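Local atomic coordinates of PHD-type domain-containing protein (Chaetomium thermophilum, PDB entry 6VHF), a protein that is the Cfp1 subunit of the H3K4 methyltransferase complex COMPASS, here as its RbBP5-interacting domain, and binds a structural zinc ion through a non-canonical zinc finger. Residues E15-L20 against E162-E167; E22-C27 against H151-L156; I34-A39 against D60-T65; A47-I52 against P124-M129; T53-G58 against R132-P137. All coordinates share one frame; numbering follows the deposited sequence.

How the contacts relate
Contacts 1 and 2 join the same two helices, 4-46 and 141-177, with centres 13 Å apart. They meet where Leu20 packs on Leu156. Contact 3 lies further along helix 4-46, about 17 Å from contact 2 between centres, and brings in the chain that leads into helix 64-77. Contacts 4 and 5 join the loops beyond, 12 Å apart between centres. The centres of contacts 4 and 1 are about 45 Å apart. The segments of contacts 3, 4 and 5 alternate along the chain, and all three fall between the paired segments of contacts 1 and 2. A long helical body thus ends in a loop region organised around one zinc ion.

Contact 1 (E15-L20 against E162-E167)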
# COMPACT_ATOMS: atom_id res chain seq x y z
N GLU A 15 0.57 15.72 -11.62
CA GLU A 15 0.87 15.76 -10.19
C GLU A 15 0.20 14.60 -9.46
O GLU A 15 0.77 14.07 -8.50
CB GLU A 15 0.43 17.09 -9.60
CG GLU A 15 1.35 18.23 -9.99
CD GLU A 15 0.79 19.60 -9.64
OE1 GLU A 15 -0.43 19.68 -9.36
OE2 GLU A 15 1.57 20.58 -9.64
N THR A 16 -1.00 14.22 -9.89
CA THR A 16 -1.68 13.07 -9.32
C THR A 16 -0.93 11.77 -9.61
O THR A 16 -0.76 10.93 -8.72
CB THR A 16 -3.10 13.00 -9.87
OG1 THR A 16 -3.80 14.19 -9.49
CG2 THR A 16 -3.84 11.81 -9.31
N ARG A 17 -0.49 11.59 -10.85
CA ARG A 17 0.37 10.45 -11.16
C ARG A 17 1.56 10.41 -10.21
O ARG A 17 1.94 9.34 -9.70
CB ARG A 17 0.83 10.53 -12.62
CG ARG A 17 -0.24 10.10 -13.59
CD ARG A 17 0.36 9.88 -14.95
NE ARG A 17 0.71 11.13 -15.62
CZ ARG A 17 1.94 11.49 -15.96
NH1 ARG A 17 2.95 10.69 -15.70
NH2 ARG A 17 2.15 12.64 -16.59
N SER A 18 2.14 11.58 -9.93
CA SER A 18 3.27 11.67 -9.02
C SER A 18 2.89 11.13 -7.65
O SER A 18 3.61 10.29 -7.08
CB SER A 18 3.70 13.13 -8.93
OG SER A 18 5.08 13.22 -8.70
N LYS A 19 1.75 11.57 -7.10
CA LYS A 19 1.31 11.09 -5.79
C LYS A 19 1.04 9.59 -5.82
O LYS A 19 1.35 8.87 -4.86
CB LYS A 19 0.04 11.83 -5.31
CG LYS A 19 0.09 13.38 -5.35
CD LYS A 19 -0.96 14.04 -4.39
CE LYS A 19 -1.39 15.45 -4.84
NZ LYS A 19 -2.75 15.86 -4.33
N LEU A 20 0.44 9.11 -6.91
CA LEU A 20 0.12 7.69 -7.01
C LEU A 20 1.39 6.85 -7.03
O LEU A 20 1.43 5.78 -6.43
CB LEU A 20 -0.73 7.41 -8.25
CG LEU A 20 -2.14 8.02 -8.25
CD1 LEU A 20 -2.74 7.98 -9.66
CD2 LEU A 20 -3.02 7.29 -7.26
N GLU A 162 -5.26 5.26 -16.28
CA GLU A 162 -6.43 6.04 -16.65
C GLU A 162 -6.08 7.51 -16.79
O GLU A 162 -6.55 8.18 -17.71
CB GLU A 162 -7.55 5.83 -15.62
CG GLU A 162 -8.17 4.43 -15.66
CD GLU A 162 -9.30 4.25 -14.66
OE1 GLU A 162 -10.25 3.48 -14.95
OE2 GLU A 162 -9.23 4.88 -13.58
N LEU A 163 -5.21 8.01 -15.90
CA LEU A 163 -4.79 9.41 -16.00
C LEU A 163 -3.97 9.67 -17.26
O LEU A 163 -4.12 10.72 -17.90
CB LEU A 163 -4.02 9.83 -14.76
CG LEU A 163 -4.88 9.79 -13.50
CD1 LEU A 163 -4.01 9.95 -12.29
CD2 LEU A 163 -5.95 10.86 -13.54
N LEU A 164 -3.09 8.74 -17.63
CA LEU A 164 -2.35 8.92 -18.88
C LEU A 164 -3.29 8.88 -20.08
O LEU A 164 -3.12 9.66 -21.04
CB LEU A 164 -1.26 7.84 -19.02
CG LEU A 164 -0.06 7.99 -18.07
CD1 LEU A 164 0.67 6.67 -17.94
CD2 LEU A 164 0.91 9.11 -18.52
N GLU A 165 -4.29 8.01 -20.04
CA GLU A 165 -5.27 8.00 -21.11
C GLU A 165 -6.02 9.33 -21.18
O GLU A 165 -6.15 9.90 -22.27
CB GLU A 165 -6.20 6.81 -20.92
CG GLU A 165 -7.58 7.01 -21.49
CD GLU A 165 -7.68 6.69 -22.97
OE1 GLU A 165 -8.83 6.73 -23.48
OE2 GLU A 165 -6.64 6.41 -23.60
N ALA A 166 -6.45 9.87 -20.04
CA ALA A 166 -7.17 11.14 -20.04
C ALA A 166 -6.27 12.28 -20.51
O ALA A 166 -6.72 13.17 -21.25
CB ALA A 166 -7.71 11.41 -18.64
N GLU A 167 -5.00 12.28 -20.10
CA GLU A 167 -4.06 13.28 -20.61
C GLU A 167 -3.98 13.23 -22.12
O GLU A 167 -4.07 14.26 -22.79
CB GLU A 167 -2.67 13.09 -20.00
CG GLU A 167 -2.62 13.52 -18.57
CD GLU A 167 -1.41 12.99 -17.83
OE1 GLU A 167 -1.54 12.80 -16.61
OE2 GLU A 167 -0.34 12.77 -18.44
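Segments 15-20 and 162-167 are helical and run nearly antiparallel, at 168°. Their axes come within 10.5 Å, with Arg17 and Leu163 nearest by CA atoms. This is part of the long antiparallel pairing of helix 4-46 with helix 141-177. Leu163 forms the apolar centre of the contact. Its CD1 meets Thr16 CG2 at 3.5 Å, the two side chains crossing at about a right angle. The same methyl also touches Leu20 CD1, again at 3.5 Å. The hydroxyl of Thr16 takes no part, since OG1 is bonded to the carbonyl of Ala12 on its own helix. Arg17 closes one flank. Its aliphatic part slides past Leu163 in the opposite direction, and its CD lies 3.7 Å from Leu164 CG. A bend at chi3 (-73°) sets the NE. Leu164 CD2 lies over one face of the guanidinium, offset toward the rim. Glu167 reaches Arg17 tip to tip, with the carboxylate and guanidinium planes turned 52° apart. That twist goes with an uneven pair of bonds in the salt bridge: the one from Arg17 NH2 to Glu167 OE2, at 3.1 Å, is weak. Glu167 OE1 has a second partner in Ser13 OG, a turn earlier on helix 4-46. The stronger bond runs from Arg17 NE to the syn lone pair of Glu167 OE1, 3.0 Å long and nearly straight.

Contact 2 (E22-C27 against H151-L156)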
# COMPACT_ATOMS: atom_id res chain seq x y z
N GLU A 22 4.31 7.67 -5.63
CA GLU A 22 4.80 7.68 -4.26
C GLU A 22 3.97 6.75 -3.37
O GLU A 22 4.52 6.07 -2.49
CB GLU A 22 4.78 9.11 -3.72
CG GLU A 22 5.85 10.00 -4.36
CD GLU A 22 5.47 11.48 -4.42
OE1 GLU A 22 6.05 12.20 -5.27
OE2 GLU A 22 4.59 11.93 -3.63
N GLN A 23 2.66 6.68 -3.58
CA GLN A 23 1.87 5.72 -2.81
C GLN A 23 2.27 4.28 -3.12
O GLN A 23 2.28 3.41 -2.23
CB GLN A 23 0.38 5.94 -3.06
CG GLN A 23 -0.55 5.14 -2.12
CD GLN A 23 -0.31 5.42 -0.63
OE1 GLN A 23 0.37 6.37 -0.27
NE2 GLN A 23 -0.85 4.57 0.23
N ILE A 24 2.61 3.99 -4.38
CA ILE A 24 3.02 2.63 -4.73
C ILE A 24 4.34 2.30 -4.05
O ILE A 24 4.52 1.19 -3.53
CB ILE A 24 3.10 2.46 -6.25
CG1 ILE A 24 1.69 2.30 -6.84
CG2 ILE A 24 4.00 1.29 -6.61
CD1 ILE A 24 1.60 2.33 -8.38
N ALA A 25 5.28 3.26 -4.04
CA ALA A 25 6.53 3.09 -3.30
C ALA A 25 6.26 2.78 -1.83
O ALA A 25 6.86 1.85 -1.25
CB ALA A 25 7.40 4.34 -3.42
N LEU A 26 5.36 3.54 -1.20
CA LEU A 26 4.99 3.24 0.18
C LEU A 26 4.50 1.81 0.31
O LEU A 26 4.87 1.11 1.25
CB LEU A 26 3.92 4.22 0.68
CG LEU A 26 3.37 3.95 2.08
CD1 LEU A 26 4.52 3.75 3.08
CD2 LEU A 26 2.45 5.06 2.56
N CYS A 27 3.70 1.35 -0.67
CA CYS A 27 3.14 0.00 -0.65
C CYS A 27 4.23 -1.06 -0.73
O CYS A 27 4.15 -2.10 -0.06
CB CYS A 27 2.16 -0.17 -1.81
SG CYS A 27 0.50 0.55 -1.53
N HIS A 151 -2.64 -5.82 -3.94
CA HIS A 151 -3.83 -5.42 -4.68
C HIS A 151 -3.85 -3.90 -4.87
O HIS A 151 -4.21 -3.41 -5.95
CB HIS A 151 -5.10 -5.90 -3.98
CG HIS A 151 -6.37 -5.53 -4.70
ND1 HIS A 151 -6.73 -6.10 -5.91
CD2 HIS A 151 -7.33 -4.63 -4.40
CE1 HIS A 151 -7.88 -5.57 -6.31
NE2 HIS A 151 -8.26 -4.68 -5.41
N ASP A 152 -3.45 -3.16 -3.83
CA ASP A 152 -3.42 -1.71 -3.92
C ASP A 152 -2.42 -1.23 -4.95
O ASP A 152 -2.67 -0.23 -5.66
CB ASP A 152 -3.12 -1.11 -2.54
CG ASP A 152 -4.28 -1.32 -1.55
OD1 ASP A 152 -5.41 -1.66 -1.97
OD2 ASP A 152 -4.05 -1.12 -0.33
N ILE A 153 -1.30 -1.93 -5.10
CA ILE A 153 -0.34 -1.55 -6.13
C ILE A 153 -1.00 -1.65 -7.50
O ILE A 153 -0.89 -0.73 -8.31
CB ILE A 153 0.94 -2.39 -6.03
CG1 ILE A 153 1.60 -2.14 -4.68
CG2 ILE A 153 1.92 -2.03 -7.13
CD1 ILE A 153 2.94 -2.82 -4.50
N ARG A 154 -1.73 -2.73 -7.76
CA ARG A 154 -2.36 -2.90 -9.07
C ARG A 154 -3.44 -1.85 -9.30
O ARG A 154 -3.58 -1.32 -10.41
CB ARG A 154 -2.95 -4.30 -9.19
CG ARG A 154 -1.95 -5.44 -9.24
CD ARG A 154 -2.73 -6.77 -9.14
NE ARG A 154 -2.08 -7.91 -9.79
CZ ARG A 154 -1.42 -8.84 -9.12
NH1 ARG A 154 -1.31 -8.73 -7.80
NH2 ARG A 154 -0.87 -9.88 -9.76
N GLU A 155 -4.22 -1.54 -8.26
CA GLU A 155 -5.24 -0.51 -8.40
C GLU A 155 -4.62 0.87 -8.65
O GLU A 155 -5.05 1.59 -9.56
CB GLU A 155 -6.12 -0.50 -7.15
CG GLU A 155 -6.96 -1.75 -6.98
CD GLU A 155 -8.01 -1.92 -8.07
OE1 GLU A 155 -8.29 -0.95 -8.82
OE2 GLU A 155 -8.61 -3.01 -8.16
N LEU A 156 -3.59 1.23 -7.87
CA LEU A 156 -2.91 2.50 -8.06
C LEU A 156 -2.28 2.60 -9.44
O LEU A 156 -2.30 3.67 -10.05
CB LEU A 156 -1.84 2.68 -6.98
CG LEU A 156 -2.33 2.80 -5.54
CD1 LEU A 156 -1.20 2.43 -4.54
CD2 LEU A 156 -2.88 4.17 -5.27
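Leu156 is the main bump of this contact and enters a hollow on helix 4-46 lined by Leu20, Gln23, Ile24 and Cys27. That spacing fits knobs-into-holes packing in an antiparallel helix pair. The axes of 22-27 and 151-156 are 9.5 Å apart at 166°. Leu156 CD1 lies in the hollow, 3.7 Å from Gln23 CG and 3.9 Å from Cys27 SG. Its CB fits against the flank of Ile24, 3.6 Å from CG1, as the two side chains slide past each other in opposite directions. Gln23 CG is anti to its backbone N (chi1 -171°), which lays this methylene against the leucine. The amide then turns away at chi2, and its NE2 bonds to Ser73 OG on helix 64-77. Ile153 is a second bump. Its CG2 meets Ile24 CG2 at 4.0 Å. Asp152 contributes only its CB, 4.1 Å from Cys27 SG. Its OD2 is bonded to His70 ND1, so helix 64-77 takes up the polar ends on both sides of the pair. Next to Asp152, the CG1 of Ile153 presses on Cys27 CB at 3.5 Å.

Contact 3 (I34-A39 against D60-T65)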
# COMPACT_ATOMS: atom_id res chain seq x y z
N ILE A 34 5.91 -6.33 6.08
CA ILE A 34 5.23 -7.61 6.26
C ILE A 34 6.24 -8.76 6.20
O ILE A 34 6.20 -9.69 7.01
CB ILE A 34 4.13 -7.78 5.21
CG1 ILE A 34 3.07 -6.69 5.36
CG2 ILE A 34 3.48 -9.14 5.34
CD1 ILE A 34 2.11 -6.65 4.17
N GLU A 35 7.15 -8.72 5.22
CA GLU A 35 8.21 -9.71 5.18
C GLU A 35 9.05 -9.69 6.46
O GLU A 35 9.38 -10.75 7.00
CB GLU A 35 9.10 -9.49 3.96
CG GLU A 35 9.49 -10.76 3.23
CD GLU A 35 10.25 -10.51 1.93
OE1 GLU A 35 11.47 -10.84 1.87
OE2 GLU A 35 9.64 -9.97 0.96
N LEU A 36 9.42 -8.51 6.95
CA LEU A 36 10.21 -8.46 8.17
C LEU A 36 9.44 -9.09 9.34
O LEU A 36 10.03 -9.80 10.17
CB LEU A 36 10.63 -7.03 8.49
CG LEU A 36 11.13 -6.73 9.91
CD1 LEU A 36 12.39 -7.53 10.22
CD2 LEU A 36 11.39 -5.26 10.10
N ALA A 37 8.13 -8.86 9.39
CA ALA A 37 7.31 -9.42 10.47
C ALA A 37 7.27 -10.93 10.37
O ALA A 37 7.46 -11.63 11.38
CB ALA A 37 5.90 -8.83 10.41
N ILE A 38 7.05 -11.46 9.16
CA ILE A 38 7.08 -12.91 8.96
C ILE A 38 8.42 -13.50 9.41
O ILE A 38 8.45 -14.49 10.14
CB ILE A 38 6.75 -13.24 7.50
CG1 ILE A 38 5.26 -13.05 7.25
CG2 ILE A 38 7.12 -14.67 7.17
CD1 ILE A 38 4.90 -12.78 5.78
N ALA A 39 9.54 -12.88 9.01
CA ALA A 39 10.87 -13.42 9.31
C ALA A 39 11.16 -13.39 10.81
O ALA A 39 11.82 -14.29 11.34
CB ALA A 39 11.96 -12.64 8.57
N ASP A 60 3.20 -8.19 14.23
CA ASP A 60 3.99 -7.07 14.72
C ASP A 60 3.12 -5.81 14.80
O ASP A 60 2.32 -5.53 13.90
CB ASP A 60 5.17 -6.83 13.78
CG ASP A 60 6.25 -5.98 14.41
OD1 ASP A 60 5.97 -4.82 14.77
OD2 ASP A 60 7.39 -6.49 14.52
N THR A 61 3.30 -5.05 15.89
CA THR A 61 2.50 -3.85 16.12
C THR A 61 2.67 -2.84 15.00
O THR A 61 1.74 -2.07 14.71
CB THR A 61 2.90 -3.20 17.44
OG1 THR A 61 2.95 -4.19 18.47
CG2 THR A 61 1.89 -2.12 17.83
N ARG A 62 3.85 -2.80 14.37
CA ARG A 62 4.08 -1.86 13.29
C ARG A 62 3.20 -2.16 12.08
O ARG A 62 3.01 -1.27 11.25
CB ARG A 62 5.55 -1.88 12.89
CG ARG A 62 6.50 -1.38 13.97
CD ARG A 62 7.93 -1.69 13.60
NE ARG A 62 8.20 -3.13 13.63
CZ ARG A 62 9.41 -3.65 13.50
NH1 ARG A 62 10.45 -2.84 13.33
NH2 ARG A 62 9.60 -4.97 13.54
N LEU A 63 2.67 -3.38 11.97
CA LEU A 63 1.81 -3.72 10.85
C LEU A 63 0.51 -2.93 10.84
O LEU A 63 -0.24 -3.00 9.86
CB LEU A 63 1.51 -5.22 10.83
CG LEU A 63 2.73 -6.12 10.57
CD1 LEU A 63 2.42 -7.59 10.84
CD2 LEU A 63 3.28 -5.95 9.17
N ASP A 64 0.21 -2.18 11.91
CA ASP A 64 -0.95 -1.31 11.88
C ASP A 64 -0.77 -0.17 10.88
O ASP A 64 -1.76 0.32 10.33
CB ASP A 64 -1.23 -0.76 13.27
CG ASP A 64 -1.59 -1.86 14.25
OD1 ASP A 64 -1.75 -3.02 13.81
OD2 ASP A 64 -1.69 -1.56 15.45
N THR A 65 0.48 0.24 10.64
CA THR A 65 0.78 1.17 9.55
C THR A 65 0.17 0.70 8.23
O THR A 65 -0.33 1.51 7.45
CB THR A 65 2.29 1.31 9.40
OG1 THR A 65 2.87 1.55 10.68
CG2 THR A 65 2.64 2.47 8.49
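Leu63 fills the first shell here, placing one methyl on each of two residues a turn apart on helix 4-46. Its CD1 meets Ala37 CB at 3.7 Å. Its CD2 meets Ile34 CG1 at 3.9 Å, the two side chains crossing at about a right angle. The Ala37 methyl also touches Asp60 CB at 4.0 Å. At the outer margin Leu36 CD2 comes within 3.9 Å of Arg62 NH2. The next shell fixes the turn that carries these groups. Asp60 OD1 accepts through its anti lone pair from the backbone N of Arg62, making an Asx turn. The Arg62 side chain folds back at chi3 (-67°) and grips the same carboxylate side-on. NE bonds to Asp60 OD1, and NH2 forms a salt bridge with Asp60 OD2 at 2.9 Å. Both nitrogens approach from above the carboxylate plane. OD1 therefore has two donors, which should hold the Asp60 carboxylate in place. Within the turn, Thr61 OG1 is bonded to Gly128 O, which ties it to the loop before the zinc ligand Cys130. The contact joins helix 4-46 to the chain entering helix 64-77, while Trp141 of helix 141-177 packs on both Ala37 and Leu63, and Leu145 of that helix lies against Ile34.

Contact 4 (A47-I52 against P124-M129)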
# COMPACT_ATOMS: atom_id res chain seq x y z
N ALA A 47 13.89 -20.23 17.73
CA ALA A 47 14.77 -20.08 18.88
C ALA A 47 14.42 -21.01 20.03
O ALA A 47 15.19 -21.10 20.99
CB ALA A 47 14.75 -18.63 19.38
N GLY A 48 13.28 -21.70 19.96
CA GLY A 48 12.88 -22.57 21.05
C GLY A 48 12.67 -21.84 22.36
O GLY A 48 13.14 -22.31 23.40
N ILE A 49 11.99 -20.70 22.34
CA ILE A 49 11.68 -19.97 23.56
C ILE A 49 10.47 -20.64 24.20
O ILE A 49 9.49 -20.95 23.50
CB ILE A 49 11.37 -18.48 23.30
CG1 ILE A 49 12.43 -17.83 22.40
CG2 ILE A 49 11.25 -17.71 24.61
CD1 ILE A 49 11.96 -16.46 21.86
N PRO A 50 10.49 -20.87 25.52
CA PRO A 50 9.37 -21.57 26.18
C PRO A 50 8.04 -20.91 25.88
O PRO A 50 7.88 -19.69 26.01
CB PRO A 50 9.72 -21.49 27.67
CG PRO A 50 11.24 -21.44 27.68
CD PRO A 50 11.62 -20.64 26.45
N GLY A 51 7.07 -21.73 25.45
CA GLY A 51 5.75 -21.25 25.11
C GLY A 51 5.59 -20.68 23.72
O GLY A 51 4.46 -20.57 23.24
N ILE A 52 6.68 -20.31 23.06
CA ILE A 52 6.59 -19.71 21.72
C ILE A 52 6.63 -20.86 20.74
O ILE A 52 7.69 -21.32 20.30
CB ILE A 52 7.67 -18.66 21.50
CG1 ILE A 52 7.33 -17.46 22.37
CG2 ILE A 52 7.72 -18.20 20.03
CD1 ILE A 52 8.47 -16.55 22.61
N PRO A 124 14.00 -9.04 22.99
CA PRO A 124 14.05 -8.44 21.65
C PRO A 124 13.55 -9.36 20.56
O PRO A 124 13.14 -8.87 19.50
CB PRO A 124 15.53 -8.12 21.45
CG PRO A 124 16.17 -8.26 22.78
CD PRO A 124 15.34 -9.23 23.56
N ARG A 125 13.57 -10.68 20.78
CA ARG A 125 13.12 -11.59 19.75
C ARG A 125 11.61 -11.54 19.56
O ARG A 125 11.12 -11.98 18.51
CB ARG A 125 13.56 -13.03 20.05
CG ARG A 125 15.08 -13.22 20.13
CD ARG A 125 15.46 -14.53 20.85
NE ARG A 125 14.95 -14.57 22.22
CZ ARG A 125 15.13 -15.59 23.07
NH1 ARG A 125 15.80 -16.69 22.69
NH2 ARG A 125 14.64 -15.52 24.30
N THR A 126 10.87 -11.06 20.56
CA THR A 126 9.41 -11.05 20.51
C THR A 126 8.81 -9.69 20.86
O THR A 126 7.59 -9.60 21.03
CB THR A 126 8.84 -12.09 21.48
OG1 THR A 126 9.18 -11.71 22.82
CG2 THR A 126 9.42 -13.47 21.18
N ALA A 127 9.63 -8.65 21.00
CA ALA A 127 9.11 -7.35 21.39
C ALA A 127 8.25 -6.77 20.28
O ALA A 127 8.66 -6.74 19.12
CB ALA A 127 10.26 -6.39 21.72
N GLY A 128 7.06 -6.29 20.64
CA GLY A 128 6.12 -5.83 19.65
C GLY A 128 5.34 -6.93 18.99
O GLY A 128 4.52 -6.65 18.11
N MET A 129 5.55 -8.18 19.39
CA MET A 129 4.98 -9.33 18.71
C MET A 129 3.79 -9.85 19.50
O MET A 129 3.81 -9.87 20.73
CB MET A 129 6.05 -10.42 18.54
CG MET A 129 5.74 -11.47 17.51
SD MET A 129 6.93 -12.83 17.51
CE MET A 129 8.42 -12.07 16.87
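The guanidinium of Arg125 is the flat group of this contact, and Ile49 CD1 sits on one face, 3.4 Å above the plane and over its centre. The nearest guanidinium atom to this methyl is CZ, at 3.5 Å. Ile49 CG1 follows behind, 3.6 Å from Arg125 NH1. The two side chains reach toward each other tip to tip, with the methyl over the face. Ala47 CB approaches obliquely, 4.0 Å from Arg125 NH1. Arg125 is bent at chi3 (-60°), which turns NE back toward the side of CB. Its NH2 forms a salt bridge with Asp123, just before this segment. The charge is thus met by a carboxylate close by in the chain, and the apolar side chain takes a face.

Thr126 carries the second patch. Its CG2 meets Ile52 CD1 tip to tip at 3.5 Å, and lies 4.0 Å from Ile49 CD1. The hydroxyl stands between the backbone N and the carbonyl carbon (chi1 65°), which leaves CG2 anti to the carbonyl carbon. OG1 makes a weak hydrogen bond to Asp123 O. Met129 and Thr126 also pack on Ala44 of helix 4-46.

Both segments are loops built on type II beta turns. Ile49 and Ile52 end one, with Pro50 and Gly51 in its middle. Thr126 and Met129 end the other, around Ala127 and Gly128. Gly51 and Gly128 supply the positive phi that a type II turn needs at its third residue. The two turns lie beside the zinc finger: the Thr126 side chain is about 12 Å from the zinc ion, in the loop that leads directly to its ligand Cys130.

Contact 5 (T53-G58 against R132-P137); sequences TKDICG and RKKCKP. With ZN (zinc ion), chain B.
Cys57 SG and Cys135 SG each bind the zinc ion at 2.4 Å, one sulfur from either loop. Cys130 and His138 complete the site. A salt bridge ties the loops further out, with Lys134 NZ 2.7 Å from Asp55 OD2. The ammonium meets this oxygen from above the carboxylate plane, and the two side chains lie side by side, pointing the same way. Between these two links the backbones bridge at Ile56 and Lys133, an antiparallel non-hydrogen-bonded pair flanked by two bonds. Cys57 N donates to Arg132 O at 2.9 Å, nearly along the C=O axis. Lys134 N donates to Asp55 O at 3.2 Å. The Asp55 segment is shaped by an ST turn, in which its N bonds to Thr53 OG1. Packing surrounds this frame. Cys57 CB lies 3.4 Å from Cys135 CB. The Lys133 side chain crosses that of Thr53 at about a right angle, CE 3.5 Å from Thr53 CG2, and its NZ bonds to Gly51 O. Both cysteine sulfurs are anti to their backbone N (chi1 174° in Cys57), which directs them to the metal. The chemistry is that of a single zinc site of three cysteines and one histidine. With ligands from loops far apart in sequence, the metal probably stabilises a region that holds no regular helix or strand here.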
# COMPACT_ATOMS: atom_id res chain seq x y z
N THR A 53 5.44 -21.38 20.42
CA THR A 53 5.22 -22.52 19.56
C THR A 53 4.83 -22.04 18.16
O THR A 53 4.75 -20.83 17.89
CB THR A 53 4.14 -23.43 20.17
OG1 THR A 53 2.84 -22.94 19.79
CG2 THR A 53 4.20 -23.38 21.66
N LYS A 54 4.56 -22.98 17.26
CA LYS A 54 4.13 -22.70 15.89
C LYS A 54 2.71 -22.15 15.82
O LYS A 54 2.34 -21.61 14.78
CB LYS A 54 4.24 -23.97 15.02
CG LYS A 54 5.66 -24.58 14.82
CD LYS A 54 6.43 -24.90 16.13
CE LYS A 54 5.63 -25.82 17.08
NZ LYS A 54 6.39 -26.00 18.34
N ASP A 55 1.92 -22.31 16.87
CA ASP A 55 0.61 -21.67 16.98
C ASP A 55 0.72 -20.18 17.26
O ASP A 55 -0.31 -19.50 17.27
CB ASP A 55 -0.21 -22.32 18.10
CG ASP A 55 -0.31 -23.82 17.96
OD1 ASP A 55 0.00 -24.54 18.94
OD2 ASP A 55 -0.71 -24.29 16.87
N ILE A 56 1.93 -19.67 17.53
CA ILE A 56 2.10 -18.26 17.86
C ILE A 56 1.62 -17.38 16.70
O ILE A 56 1.90 -17.66 15.53
CB ILE A 56 3.58 -17.98 18.20
CG1 ILE A 56 3.84 -18.25 19.67
CG2 ILE A 56 3.99 -16.56 17.79
CD1 ILE A 56 3.07 -17.34 20.59
N CYS A 57 0.87 -16.33 17.04
CA CYS A 57 0.36 -15.39 16.04
C CYS A 57 1.50 -14.67 15.33
O CYS A 57 1.71 -14.85 14.12
CB CYS A 57 -0.59 -14.38 16.68
SG CYS A 57 -1.14 -13.07 15.50
N GLY A 58 2.26 -13.87 16.07
CA GLY A 58 3.45 -13.25 15.54
C GLY A 58 3.24 -11.88 14.91
O GLY A 58 4.22 -11.26 14.48
N ARG A 132 -0.51 -14.37 21.05
CA ARG A 132 -1.71 -15.17 21.17
C ARG A 132 -1.58 -16.43 20.31
O ARG A 132 -1.02 -16.39 19.22
CB ARG A 132 -2.94 -14.35 20.77
CG ARG A 132 -4.29 -15.03 21.03
CD ARG A 132 -4.77 -14.92 22.50
NE ARG A 132 -3.81 -15.46 23.47
CZ ARG A 132 -3.67 -16.75 23.75
NH1 ARG A 132 -4.43 -17.65 23.14
NH2 ARG A 132 -2.76 -17.16 24.63
N LYS A 133 -2.04 -17.56 20.84
CA LYS A 133 -2.07 -18.80 20.07
C LYS A 133 -3.43 -18.94 19.38
O LYS A 133 -4.46 -18.57 19.95
CB LYS A 133 -1.80 -20.03 20.95
CG LYS A 133 -0.34 -20.20 21.42
CD LYS A 133 -0.10 -21.59 22.04
CE LYS A 133 1.27 -21.69 22.72
NZ LYS A 133 1.56 -20.55 23.64
N LYS A 134 -3.41 -19.47 18.16
CA LYS A 134 -4.59 -19.49 17.30
C LYS A 134 -5.32 -18.14 17.34
O LYS A 134 -6.49 -18.04 17.72
CB LYS A 134 -5.53 -20.64 17.68
CG LYS A 134 -4.99 -22.04 17.41
CD LYS A 134 -4.08 -22.51 18.52
CE LYS A 134 -3.84 -24.02 18.44
NZ LYS A 134 -3.43 -24.44 17.07
N CYS A 135 -4.59 -17.10 16.96
CA CYS A 135 -5.12 -15.75 17.09
C CYS A 135 -6.16 -15.47 16.02
O CYS A 135 -6.10 -16.00 14.91
CB CYS A 135 -4.00 -14.73 17.00
SG CYS A 135 -4.59 -13.08 17.11
N LYS A 136 -7.14 -14.62 16.38
CA LYS A 136 -8.29 -14.36 15.52
C LYS A 136 -8.43 -12.89 15.15
O LYS A 136 -8.86 -12.59 14.02
CB LYS A 136 -9.58 -14.87 16.19
CG LYS A 136 -9.69 -16.40 16.26
CD LYS A 136 -9.09 -17.06 15.02
CE LYS A 136 -9.63 -18.46 14.81
NZ LYS A 136 -9.16 -19.01 13.51
N PRO A 137 -8.12 -11.94 16.04
CA PRO A 137 -7.99 -10.54 15.59
C PRO A 137 -6.97 -10.34 14.48
O PRO A 137 -7.13 -9.43 13.65
CB PRO A 137 -7.58 -9.80 16.87
CG PRO A 137 -8.17 -10.61 17.96
CD PRO A 137 -8.14 -12.04 17.51
ZN ZN B . -2.59 -11.85 17.00